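Local coordinates for protein toxin 2A (Paenibacillus larvae, PDB 5URP) that transfers ADP-ribose as a mono-ADP-ribosyltransferase toxin and virulence factor of the honeybee pathogen, presumably taking it from NAD+ and attaching it to a host protein, at residues A[178-183]-A[187-192]; A[31-36]-A[151-156]; A[67-70]-A[74-77]; A[53-58]-A[82-87]. One frame throughout, in Å; residues are numbered along the deposited sequence.

Contact 1. Residues A[178-183]-A[187-192]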
loop_
_atom_site.group_PDB
_atom_site.type_symbol
_atom_site.label_atom_id
_atom_site.label_comp_id
_atom_site.label_asym_id
_atom_site.label_seq_id
_atom_site.Cartn_x
_atom_site.Cartn_y
_atom_site.Cartn_z
ATOM N N TYR A 178 -3.443 0.801 11.210
ATOM C CA TYR A 178 -4.785 0.501 10.717
ATOM C C TYR A 178 -5.593 1.783 10.844
ATOM O O TYR A 178 -5.947 2.178 11.954
ATOM C CB TYR A 178 -5.415 -0.621 11.525
ATOM C CG TYR A 178 -6.781 -0.998 11.030
ATOM C CD1 TYR A 178 -6.934 -1.619 9.797
ATOM C CD2 TYR A 178 -7.911 -0.737 11.783
ATOM C CE1 TYR A 178 -8.206 -1.988 9.320
ATOM C CE2 TYR A 178 -9.200 -1.095 11.310
ATOM C CZ TYR A 178 -9.319 -1.723 10.085
ATOM O OH TYR A 178 -10.577 -2.082 9.647
ATOM N N VAL A 179 -5.892 2.433 9.711
ATOM C CA VAL A 179 -6.486 3.760 9.751
ATOM C C VAL A 179 -7.985 3.770 9.445
ATOM O O VAL A 179 -8.580 4.844 9.494
ATOM C CB VAL A 179 -5.750 4.739 8.805
ATOM C CG1 VAL A 179 -4.258 4.898 9.201
ATOM C CG2 VAL A 179 -5.875 4.321 7.348
ATOM N N ASP A 180 -8.607 2.623 9.184
ATOM C CA ASP A 180 -10.022 2.616 8.800
ATOM C C ASP A 180 -10.933 3.351 9.778
ATOM O O ASP A 180 -11.898 3.989 9.325
ATOM C CB ASP A 180 -10.492 1.162 8.641
ATOM C CG ASP A 180 -11.845 1.064 7.949
ATOM O OD1 ASP A 180 -11.857 1.153 6.706
ATOM O OD2 ASP A 180 -12.863 0.893 8.662
ATOM N N PRO A 181 -10.722 3.290 11.097
ATOM C CA PRO A 181 -11.659 3.967 12.000
ATOM C C PRO A 181 -11.651 5.482 11.890
ATOM O O PRO A 181 -12.618 6.111 12.350
ATOM C CB PRO A 181 -11.212 3.490 13.387
ATOM C CG PRO A 181 -10.527 2.172 13.129
ATOM C CD PRO A 181 -9.799 2.395 11.829
ATOM N N ILE A 182 -10.614 6.090 11.300
ATOM C CA ILE A 182 -10.590 7.533 11.064
ATOM C C ILE A 182 -10.430 7.871 9.589
ATOM O O ILE A 182 -10.298 9.044 9.234
ATOM C CB ILE A 182 -9.514 8.247 11.910
ATOM C CG1 ILE A 182 -8.103 7.722 11.588
ATOM C CG2 ILE A 182 -9.840 8.126 13.399
ATOM C CD1 ILE A 182 -6.981 8.573 12.239
ATOM N N SER A 183 -10.568 6.887 8.714
ATOM C CA SER A 183 -10.419 7.140 7.300
ATOM C C SER A 183 -11.633 7.895 6.784
ATOM O O SER A 183 -12.744 7.734 7.281
ATOM C CB SER A 183 -10.321 5.838 6.520
ATOM O OG SER A 183 -10.253 6.138 5.131
ATOM N N GLY A 187 -14.400 1.264 5.352
ATOM C CA GLY A 187 -14.612 0.072 4.570
ATOM C C GLY A 187 -13.438 -0.303 3.698
ATOM O O GLY A 187 -13.393 -1.439 3.210
ATOM N N GLN A 188 -12.467 0.598 3.506
ATOM C CA GLN A 188 -11.295 0.253 2.723
ATOM C C GLN A 188 -10.338 -0.633 3.509
ATOM O O GLN A 188 -9.479 -1.278 2.900
ATOM C CB GLN A 188 -10.563 1.507 2.256
ATOM C CG GLN A 188 -11.388 2.293 1.228
ATOM C CD GLN A 188 -10.614 3.395 0.559
ATOM O OE1 GLN A 188 -9.698 3.977 1.128
ATOM N NE2 GLN A 188 -11.020 3.727 -0.663
ATOM N N LEU A 189 -10.511 -0.693 4.827
ATOM C CA LEU A 189 -9.688 -1.514 5.733
ATOM C C LEU A 189 -8.195 -1.243 5.511
ATOM O O LEU A 189 -7.381 -2.161 5.392
ATOM C CB LEU A 189 -9.980 -3.009 5.604
ATOM C CG LEU A 189 -11.432 -3.475 5.742
ATOM C CD1 LEU A 189 -11.470 -4.948 6.107
ATOM C CD2 LEU A 189 -12.254 -2.634 6.690
ATOM N N GLU A 190 -7.853 0.030 5.459
ATOM C CA GLU A 190 -6.521 0.458 5.043
ATOM C C GLU A 190 -5.478 0.274 6.148
ATOM O O GLU A 190 -5.689 0.680 7.298
ATOM C CB GLU A 190 -6.536 1.919 4.609
ATOM C CG GLU A 190 -5.168 2.425 4.193
ATOM C CD GLU A 190 -5.141 3.829 3.616
ATOM O OE1 GLU A 190 -6.196 4.383 3.224
ATOM O OE2 GLU A 190 -4.025 4.384 3.552
ATOM N N MET A 191 -4.359 -0.322 5.765
ATOM C CA MET A 191 -3.130 -0.344 6.557
ATOM C C MET A 191 -2.174 0.626 5.872
ATOM O O MET A 191 -1.825 0.444 4.697
ATOM C CB MET A 191 -2.519 -1.745 6.630
ATOM C CG MET A 191 -3.338 -2.771 7.330
ATOM S SD MET A 191 -3.481 -2.494 9.105
ATOM C CE MET A 191 -1.784 -2.590 9.597
ATOM N N LEU A 192 -1.738 1.649 6.599
ATOM C CA LEU A 192 -0.903 2.691 6.033
ATOM C C LEU A 192 0.531 2.444 6.467
ATOM O O LEU A 192 0.795 2.343 7.666
ATOM C CB LEU A 192 -1.381 4.056 6.504
ATOM C CG LEU A 192 -0.639 5.281 5.989
ATOM C CD1 LEU A 192 -0.597 5.324 4.482
ATOM C CD2 LEU A 192 -1.256 6.560 6.541
HETATM O O HOH W 1 -9.586 2.346 5.659
HETATM O O HOH W 2 -8.878 4.354 3.671
#
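Tyr178 and Met191 form an antiparallel, non-hydrogen-bonded pair with their CA atoms 4.6 Å apart, and past this pair the chain leaves the strand for a compact loop. Next to it the backbone N of Val179 gives a hydrogen bond to Glu190 O (3.0 Å), with the donor nearly in line with the carbonyl. The Tyr178 and Met191 side chains share one face of the sheet. Met191 is bent at chi2 (-69°), which brings SD to the edge of the Tyr178 ring, 4.9 Å from its centroid. This is a Met-aromatic contact. Tyr178 itself runs alongside Leu189, its OH 3.4 Å from Leu189 CD2. The loop leading into strand 190-193 is consistent with the ADP-ribosylating turn-turn (ARTT) loop of C3-like toxins. Gln188 and Glu190 fit the Gln-X-Glu pattern that in such relatives serves target recognition and catalysis. Asp180 ties the loop back on itself. With CG anti to its backbone N (chi1 -167°), OD1 accepts from Gly187 N at 2.9 Å through the syn lone pair. Leu189 N reaches OD1 from above the carboxylate plane, at 3.0 Å. A water adds a third bond to OD1, giving a hydrogen to it and accepting one from Glu190 N. A second water joins Ser183 OG, Gln188 OE1 and Glu190 OE1. Val179 CG2 lies 3.7 Å from Glu190 CB, against the extended chain whose OE2 is hydrogen-bonded to Ser150.

Contact 2. Residues A[31-36]-A[151-156]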
loop_
_atom_site.group_PDB
_atom_site.type_symbol
_atom_site.label_atom_id
_atom_site.label_comp_id
_atom_site.label_asym_id
_atom_site.label_seq_id
_atom_site.Cartn_x
_atom_site.Cartn_y
_atom_site.Cartn_z
ATOM N N GLU A 31 -15.030 -9.131 7.615
ATOM C CA GLU A 31 -15.468 -9.057 9.012
ATOM C C GLU A 31 -14.362 -9.497 9.967
ATOM O O GLU A 31 -14.109 -8.827 10.979
ATOM C CB GLU A 31 -16.748 -9.871 9.214
ATOM C CG GLU A 31 -17.979 -9.148 8.676
ATOM C CD GLU A 31 -18.050 -7.687 9.145
ATOM O OE1 GLU A 31 -18.073 -7.450 10.374
ATOM O OE2 GLU A 31 -18.046 -6.775 8.287
ATOM N N LYS A 32 -13.651 -10.580 9.638
ATOM C CA LYS A 32 -12.498 -10.981 10.443
ATOM C C LYS A 32 -11.406 -9.913 10.439
ATOM O O LYS A 32 -10.816 -9.615 11.489
ATOM C CB LYS A 32 -11.930 -12.308 9.939
ATOM C CG LYS A 32 -12.579 -13.559 10.536
ATOM C CD LYS A 32 -11.928 -14.842 10.002
ATOM C CE LYS A 32 -10.461 -15.008 10.432
ATOM N NZ LYS A 32 -10.300 -15.329 11.887
ATOM N N ALA A 33 -11.114 -9.340 9.266
ATOM C CA ALA A 33 -10.047 -8.349 9.139
ATOM C C ALA A 33 -10.342 -7.120 9.986
ATOM O O ALA A 33 -9.458 -6.594 10.672
ATOM C CB ALA A 33 -9.886 -7.945 7.670
ATOM N N LYS A 34 -11.589 -6.665 9.960
ATOM C CA LYS A 34 -11.981 -5.476 10.697
ATOM C C LYS A 34 -11.773 -5.659 12.204
ATOM O O LYS A 34 -11.278 -4.752 12.886
ATOM C CB LYS A 34 -13.427 -5.167 10.349
ATOM C CG LYS A 34 -13.846 -3.735 10.383
ATOM C CD LYS A 34 -15.191 -3.593 9.665
ATOM C CE LYS A 34 -16.165 -2.703 10.424
ATOM N NZ LYS A 34 -15.801 -1.257 10.372
ATOM N N LYS A 35 -12.118 -6.832 12.742
ATOM C CA LYS A 35 -11.925 -7.072 14.175
ATOM C C LYS A 35 -10.450 -7.018 14.569
ATOM O O LYS A 35 -10.101 -6.486 15.639
ATOM C CB LYS A 35 -12.521 -8.430 14.559
ATOM C CG LYS A 35 -12.158 -8.907 15.977
ATOM C CD LYS A 35 -13.013 -10.105 16.424
ATOM C CE LYS A 35 -12.789 -10.431 17.900
ATOM N NZ LYS A 35 -13.061 -9.258 18.808
ATOM N N TRP A 36 -9.577 -7.613 13.748
ATOM C CA TRP A 36 -8.143 -7.624 14.024
ATOM C C TRP A 36 -7.575 -6.222 13.939
ATOM O O TRP A 36 -6.817 -5.787 14.821
ATOM C CB TRP A 36 -7.433 -8.543 13.036
ATOM C CG TRP A 36 -5.953 -8.616 13.200
ATOM C CD1 TRP A 36 -5.255 -9.554 13.918
ATOM C CD2 TRP A 36 -4.971 -7.737 12.630
ATOM N NE1 TRP A 36 -3.906 -9.313 13.826
ATOM C CE2 TRP A 36 -3.701 -8.204 13.054
ATOM C CE3 TRP A 36 -5.037 -6.602 11.815
ATOM C CZ2 TRP A 36 -2.514 -7.578 12.682
ATOM C CZ3 TRP A 36 -3.857 -5.977 11.455
ATOM C CH2 TRP A 36 -2.614 -6.472 11.875
ATOM N N THR A 151 -2.379 0.315 1.726
ATOM C CA THR A 151 -2.685 -1.075 1.434
ATOM C C THR A 151 -3.963 -1.418 2.183
ATOM O O THR A 151 -4.485 -0.596 2.938
ATOM C CB THR A 151 -1.558 -2.010 1.883
ATOM O OG1 THR A 151 -1.540 -2.082 3.307
ATOM C CG2 THR A 151 -0.213 -1.524 1.373
ATOM N N SER A 152 -4.492 -2.619 1.958
ATOM C CA SER A 152 -5.703 -3.077 2.631
ATOM C C SER A 152 -5.493 -4.445 3.258
ATOM O O SER A 152 -4.788 -5.309 2.714
ATOM C CB SER A 152 -6.901 -3.166 1.641
ATOM O OG SER A 152 -8.084 -3.598 2.308
ATOM N N LEU A 153 -6.178 -4.675 4.382
ATOM C CA LEU A 153 -6.169 -5.994 5.005
ATOM C C LEU A 153 -6.887 -7.039 4.170
ATOM O O LEU A 153 -6.701 -8.240 4.390
ATOM C CB LEU A 153 -6.818 -5.943 6.385
ATOM C CG LEU A 153 -6.066 -5.261 7.508
ATOM C CD1 LEU A 153 -6.940 -5.308 8.757
ATOM C CD2 LEU A 153 -4.738 -5.965 7.757
ATOM N N VAL A 154 -7.734 -6.617 3.244
ATOM C CA VAL A 154 -8.411 -7.580 2.391
ATOM C C VAL A 154 -8.135 -7.248 0.931
ATOM O O VAL A 154 -7.800 -6.116 0.548
ATOM C CB VAL A 154 -9.938 -7.679 2.640
ATOM C CG1 VAL A 154 -10.196 -8.215 4.013
ATOM C CG2 VAL A 154 -10.607 -6.370 2.393
ATOM N N ASN A 155 -8.327 -8.267 0.108
ATOM C CA ASN A 155 -8.176 -8.151 -1.334
ATOM C C ASN A 155 -9.533 -7.723 -1.879
ATOM O O ASN A 155 -10.330 -8.543 -2.313
ATOM C CB ASN A 155 -7.707 -9.474 -1.909
ATOM C CG ASN A 155 -7.426 -9.409 -3.369
ATOM O OD1 ASN A 155 -7.429 -8.346 -3.989
ATOM N ND2 ASN A 155 -7.208 -10.572 -3.948
ATOM N N GLY A 156 -9.786 -6.407 -1.817
ATOM C CA GLY A 156 -11.126 -5.882 -2.050
ATOM C C GLY A 156 -11.505 -5.886 -3.516
ATOM O O GLY A 156 -10.652 -6.009 -4.410
#
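Leu153 and Val154 carry this contact, resting on the side of helix 30-45 that presents Ala33 and Trp36. Along 151-156, Thr151 comes first. It lies in strand 149-152, and its OG1 is hydrogen-bonded to Met191 O of the neighbouring strand. Ser152 follows, with OG accepting a nearly straight hydrogen bond from Val154 N (3.2 Å, 164° at the hydrogen). This is an ST turn, and it bends the chain as it leaves the strand. The same OG is hydrogen-bonded to Gln188 O. Ser150, Thr151 and Ser152 spell the Ser-Thr-Ser motif of this toxin family, which in relatives helps to shape the NAD+ pocket. Leu153 is the first residue beyond it. Its CB sits 3.9 Å from Ala33 CB, and their CA atoms are only 6.1 Å apart, a closeness that the small alanine allows. CG of Leu153 is anti to the carbonyl carbon (chi1 -72°), which turns the branch toward the helix; with chi2 near 180° both methyls meet it. CD1 lies 3.4 Å from Ala33 O and 3.8 Å from Trp36 CE3. CD2 meets Trp36 CZ3, also at 3.8 Å. The leucine and the indole cross at about a right angle, and the six-membered ring does the touching. Trp36 NE1, at the other side of the indole, is hydrogen-bonded to Asp99 OD2. Val154 is next, and its CG1 packs 3.7 Å from Ala33 CB. Asn155 centres an inverse gamma turn, and its backbone is hydrogen-bonded to Arg27.

Contact 3. Residues A[67-70]-A[74-77]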
loop_
_atom_site.group_PDB
_atom_site.type_symbol
_atom_site.label_atom_id
_atom_site.label_comp_id
_atom_site.label_asym_id
_atom_site.label_seq_id
_atom_site.Cartn_x
_atom_site.Cartn_y
_atom_site.Cartn_z
ATOM N N ASN A 67 1.359 12.236 -1.978
ATOM C CA ASN A 67 2.210 11.181 -2.530
ATOM C C ASN A 67 2.929 11.644 -3.787
ATOM O O ASN A 67 4.107 11.322 -3.988
ATOM C CB ASN A 67 1.405 9.913 -2.774
ATOM C CG ASN A 67 1.070 9.196 -1.473
ATOM O OD1 ASN A 67 1.741 9.389 -0.439
ATOM N ND2 ASN A 67 0.034 8.379 -1.504
ATOM N N THR A 68 2.249 12.409 -4.640
ATOM C CA THR A 68 2.904 12.995 -5.799
ATOM C C THR A 68 4.032 13.916 -5.376
ATOM O O THR A 68 5.106 13.936 -5.993
ATOM C CB THR A 68 1.882 13.765 -6.641
ATOM O OG1 THR A 68 0.859 12.861 -7.076
ATOM C CG2 THR A 68 2.546 14.367 -7.843
ATOM N N TYR A 69 3.791 14.722 -4.353
ATOM C CA TYR A 69 4.824 15.622 -3.867
ATOM C C TYR A 69 6.052 14.832 -3.433
ATOM O O TYR A 69 7.179 15.147 -3.814
ATOM C CB TYR A 69 4.243 16.440 -2.716
ATOM C CG TYR A 69 5.206 17.331 -1.994
ATOM C CD1 TYR A 69 5.551 18.569 -2.508
ATOM C CD2 TYR A 69 5.740 16.956 -0.777
ATOM C CE1 TYR A 69 6.424 19.393 -1.832
ATOM C CE2 TYR A 69 6.604 17.768 -0.099
ATOM C CZ TYR A 69 6.945 18.985 -0.623
ATOM O OH TYR A 69 7.815 19.812 0.051
ATOM N N LEU A 70 5.838 13.755 -2.682
ATOM C CA LEU A 70 6.967 12.969 -2.190
ATOM C C LEU A 70 7.695 12.262 -3.330
ATOM O O LEU A 70 8.923 12.137 -3.315
ATOM C CB LEU A 70 6.461 11.956 -1.171
ATOM C CG LEU A 70 6.072 12.477 0.207
ATOM C CD1 LEU A 70 5.346 11.396 0.968
ATOM C CD2 LEU A 70 7.336 12.905 0.990
ATOM N N GLY A 74 9.870 15.976 -3.327
ATOM C CA GLY A 74 10.585 15.688 -2.111
ATOM C C GLY A 74 10.461 16.804 -1.087
ATOM O O GLY A 74 10.095 17.941 -1.382
ATOM N N ILE A 75 10.811 16.450 0.147
ATOM C CA ILE A 75 10.745 17.381 1.264
ATOM C C ILE A 75 11.593 18.623 0.990
ATOM O O ILE A 75 12.636 18.564 0.330
ATOM C CB ILE A 75 11.217 16.661 2.540
ATOM C CG1 ILE A 75 10.345 15.427 2.804
ATOM C CG2 ILE A 75 11.208 17.593 3.734
ATOM C CD1 ILE A 75 8.882 15.716 2.898
ATOM N N GLY A 76 11.138 19.762 1.515
ATOM C CA GLY A 76 11.837 21.022 1.398
ATOM C C GLY A 76 11.191 22.005 0.447
ATOM O O GLY A 76 11.462 23.209 0.543
ATOM N N SER A 77 10.349 21.528 -0.465
ATOM C CA SER A 77 9.791 22.378 -1.509
ATOM C C SER A 77 8.683 23.281 -0.967
ATOM O O SER A 77 8.753 24.507 -1.092
ATOM C CB SER A 77 9.274 21.499 -2.651
ATOM O OG SER A 77 8.624 22.271 -3.644
#
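Tyr69 has CG anti to its backbone N (chi1 174°), which lays the ring across the Gly74-Ser77 turn just after the helix. Leu70 and Ile75 differ, with Leu70 CG and Ile75 CG1 each anti to the carbonyl carbon. Their side chains then run side by side, with Leu70 CD2 3.7 Å from Ile75 CD1. Ile75 CD1 also sits at the edge of the Tyr69 ring, near its plane. The backbone link is a hydrogen bond from Gly74 N to Tyr69 O (2.9 Å, 166° at the hydrogen). It spans five residues, one more than an alpha-helical bond, and marks the end of helix 64-72. Gly74 has positive phi, so the chain breaks away from helical geometry there. Gly74 also opens a type II beta turn that runs to Ser77, with Gly76 at positive phi. Gly74 O lies 3.4 Å from Tyr69 CZ, and Ser77 CB is 3.6 Å from Tyr69 CE1. The phenol oxygen reaches the backbone at the end of the turn. Ser77 N gives it a weak hydrogen bond, 3.1 Å and strongly bent. Lys78 N donates to the same oxygen, and Asp82 OD1 is its strongest polar partner. Asp82 OD2 in turn accepts from Gly76 N. The hydroxyl thus meets a carboxylate and two backbone N-H groups, one of them weakly. The nearby carboxylate would probably polarise the phenol, and the shared bonds tie the exposed turn to both helices that it connects.

Contact 4. Residues A[53-58]-A[82-87]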
loop_
_atom_site.group_PDB
_atom_site.type_symbol
_atom_site.label_atom_id
_atom_site.label_comp_id
_atom_site.label_asym_id
_atom_site.label_seq_id
_atom_site.Cartn_x
_atom_site.Cartn_y
_atom_site.Cartn_z
ATOM N N LYS A 53 -4.254 12.618 14.128
ATOM C CA LYS A 53 -5.473 11.974 13.622
ATOM C C LYS A 53 -6.051 12.746 12.448
ATOM O O LYS A 53 -6.426 12.152 11.429
ATOM C CB LYS A 53 -6.519 11.862 14.733
ATOM C CG LYS A 53 -6.118 10.912 15.859
ATOM C CD LYS A 53 -7.150 10.978 16.972
ATOM C CE LYS A 53 -6.744 10.177 18.179
ATOM N NZ LYS A 53 -7.356 10.780 19.388
ATOM N N ARG A 54 -6.149 14.065 12.576
ATOM C CA ARG A 54 -6.726 14.884 11.510
ATOM C C ARG A 54 -5.934 14.754 10.212
ATOM O O ARG A 54 -6.521 14.653 9.127
ATOM C CB ARG A 54 -6.791 16.332 11.967
ATOM C CG ARG A 54 -7.204 17.293 10.885
ATOM C CD ARG A 54 -7.252 18.711 11.426
ATOM N NE ARG A 54 -6.321 19.572 10.701
ATOM C CZ ARG A 54 -6.648 20.363 9.681
ATOM N NH1 ARG A 54 -5.706 21.085 9.085
ATOM N NH2 ARG A 54 -7.903 20.452 9.258
ATOM N N GLN A 55 -4.599 14.755 10.294
ATOM C CA GLN A 55 -3.805 14.648 9.070
ATOM C C GLN A 55 -3.931 13.282 8.431
ATOM O O GLN A 55 -3.911 13.183 7.197
ATOM C CB GLN A 55 -2.329 14.973 9.338
ATOM C CG GLN A 55 -2.073 16.407 9.690
ATOM C CD GLN A 55 -2.496 17.393 8.600
ATOM O OE1 GLN A 55 -2.600 17.049 7.409
ATOM N NE2 GLN A 55 -2.772 18.619 9.012
ATOM N N ILE A 56 -4.057 12.221 9.236
ATOM C CA ILE A 56 -4.311 10.902 8.684
ATOM C C ILE A 56 -5.639 10.905 7.930
ATOM O O ILE A 56 -5.725 10.430 6.795
ATOM C CB ILE A 56 -4.292 9.835 9.789
ATOM C CG1 ILE A 56 -2.846 9.674 10.274
ATOM C CG2 ILE A 56 -4.857 8.501 9.311
ATOM C CD1 ILE A 56 -2.717 8.952 11.563
ATOM N N THR A 57 -6.684 11.443 8.551
ATOM C CA THR A 57 -7.987 11.524 7.873
ATOM C C THR A 57 -7.858 12.277 6.555
ATOM O O THR A 57 -8.368 11.830 5.505
ATOM C CB THR A 57 -9.020 12.193 8.786
ATOM O OG1 THR A 57 -9.225 11.392 9.968
ATOM C CG2 THR A 57 -10.359 12.342 8.058
ATOM N N LEU A 58 -7.164 13.408 6.575
ATOM C CA LEU A 58 -7.064 14.231 5.369
ATOM C C LEU A 58 -6.269 13.534 4.285
ATOM O O LEU A 58 -6.578 13.677 3.094
ATOM C CB LEU A 58 -6.459 15.581 5.692
ATOM C CG LEU A 58 -7.328 16.487 6.558
ATOM C CD1 LEU A 58 -6.538 17.732 6.852
ATOM C CD2 LEU A 58 -8.679 16.815 5.888
ATOM N N ASP A 82 5.295 19.874 3.918
ATOM C CA ASP A 82 6.267 19.223 4.796
ATOM C C ASP A 82 5.711 19.056 6.205
ATOM O O ASP A 82 5.991 18.059 6.878
ATOM C CB ASP A 82 7.573 20.026 4.826
ATOM C CG ASP A 82 8.281 20.036 3.486
ATOM O OD1 ASP A 82 7.903 19.204 2.622
ATOM O OD2 ASP A 82 9.190 20.865 3.294
ATOM N N LYS A 83 4.952 20.047 6.675
ATOM C CA LYS A 83 4.316 19.979 7.989
ATOM C C LYS A 83 3.347 18.810 8.085
ATOM O O LYS A 83 3.293 18.115 9.106
ATOM C CB LYS A 83 3.596 21.301 8.247
ATOM C CG LYS A 83 2.599 21.325 9.399
ATOM C CD LYS A 83 1.730 22.606 9.340
ATOM C CE LYS A 83 0.673 22.566 8.207
ATOM N NZ LYS A 83 -0.393 21.533 8.441
ATOM N N LYS A 84 2.550 18.588 7.038
ATOM C CA LYS A 84 1.651 17.438 7.028
ATOM C C LYS A 84 2.421 16.130 7.069
ATOM O O LYS A 84 2.039 15.185 7.769
ATOM C CB LYS A 84 0.778 17.468 5.775
ATOM C CG LYS A 84 -0.052 18.693 5.599
ATOM C CD LYS A 84 -1.043 18.433 4.461
ATOM C CE LYS A 84 -2.116 19.494 4.396
ATOM N NZ LYS A 84 -1.721 20.526 3.410
ATOM N N ILE A 85 3.496 16.050 6.291
ATOM C CA ILE A 85 4.280 14.827 6.192
ATOM C C ILE A 85 4.999 14.538 7.512
ATOM O O ILE A 85 5.107 13.379 7.925
ATOM C CB ILE A 85 5.244 14.962 5.001
ATOM C CG1 ILE A 85 4.424 14.931 3.695
ATOM C CG2 ILE A 85 6.336 13.891 5.015
ATOM C CD1 ILE A 85 5.164 15.546 2.543
ATOM N N GLU A 86 5.461 15.582 8.204
ATOM C CA GLU A 86 6.069 15.401 9.525
ATOM C C GLU A 86 5.075 14.783 10.507
ATOM O O GLU A 86 5.426 13.885 11.281
ATOM C CB GLU A 86 6.599 16.750 10.038
ATOM C CG GLU A 86 7.133 16.744 11.451
ATOM C CD GLU A 86 7.592 18.126 11.904
ATOM O OE1 GLU A 86 7.438 19.101 11.133
ATOM O OE2 GLU A 86 8.106 18.231 13.038
ATOM N N LEU A 87 3.812 15.214 10.453
ATOM C CA LEU A 87 2.795 14.704 11.368
ATOM C C LEU A 87 2.461 13.246 11.078
ATOM O O LEU A 87 2.371 12.420 11.997
ATOM C CB LEU A 87 1.544 15.592 11.268
ATOM C CG LEU A 87 1.675 16.946 11.953
ATOM C CD1 LEU A 87 0.603 17.951 11.481
ATOM C CD2 LEU A 87 1.583 16.759 13.446
#
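Gln55 of helix 50-61 packs on Lys84 and Leu87 of helix 79-92. The two helices belong to the N-terminal helical part of the ADP-ribosyltransferase fold. Their local axes come within 9.5 Å and cross at -110°, not far from perpendicular, so the contact is small. Gln55 CG touches Leu87 CD1 at 3.6 Å, and Leu87 CB lies slightly further off. This is the apolar half of the contact. The amide end goes to Lys84, crossing its side chain at about a right angle. Gln55 OE1 lies 3.5 Å from Lys84 CG and 3.6 Å from Lys84 CD, and so meets the aliphatic stem of the lysine. Lys84 then carries its ammonium group away from helix 50-61. Gln55 is bent at chi2 (-60°) with CG beside its backbone N, and this turns the amide in between the two helices. The other end of the amide is held from its own helix: NE2 is hydrogen-bonded to Glu51 OE2, one turn earlier. That bond probably fixes which way the amide is flipped, leaving OE1 for Lys84. Lys83 approaches at the exposed side, curled at chi3 and chi4, with NZ 3.8 Å from Gln55 NE2. Further out, Glu51 OE2 also forms a salt bridge with Arg54 NE. The Glu51 carboxylate may ease the repulsion between Arg54 NH1 and Lys83 NZ, which are 5.4 Å apart. The guanidinium plane of Arg54 is covered on one face by Leu58 CD1, 3.8 Å above its centre.

Contacts 1 and 2 have centres about 9 Å apart and share the three-stranded sheet, where strands 149-152 and 190-193 are neighbours. Contact 4 lies about 15 Å from contact 1, centre to centre, and touches it where Thr57 OG1 is hydrogen-bonded to Ile182 O. Contact 3 is about 13 Å from contact 4, centre to centre, and is joined to it through Asp82. Contacts 2 and 3 are furthest apart, about 30 Å between centres. In sequence, contact 3 falls within the span of contact 4, and both within that of contact 2; contact 1 comes last. Helices 30-45 and 50-61 thus pack on the region that holds the Ser-Thr-Ser and Gln-X-Glu motifs, while contact 3 lies away from it.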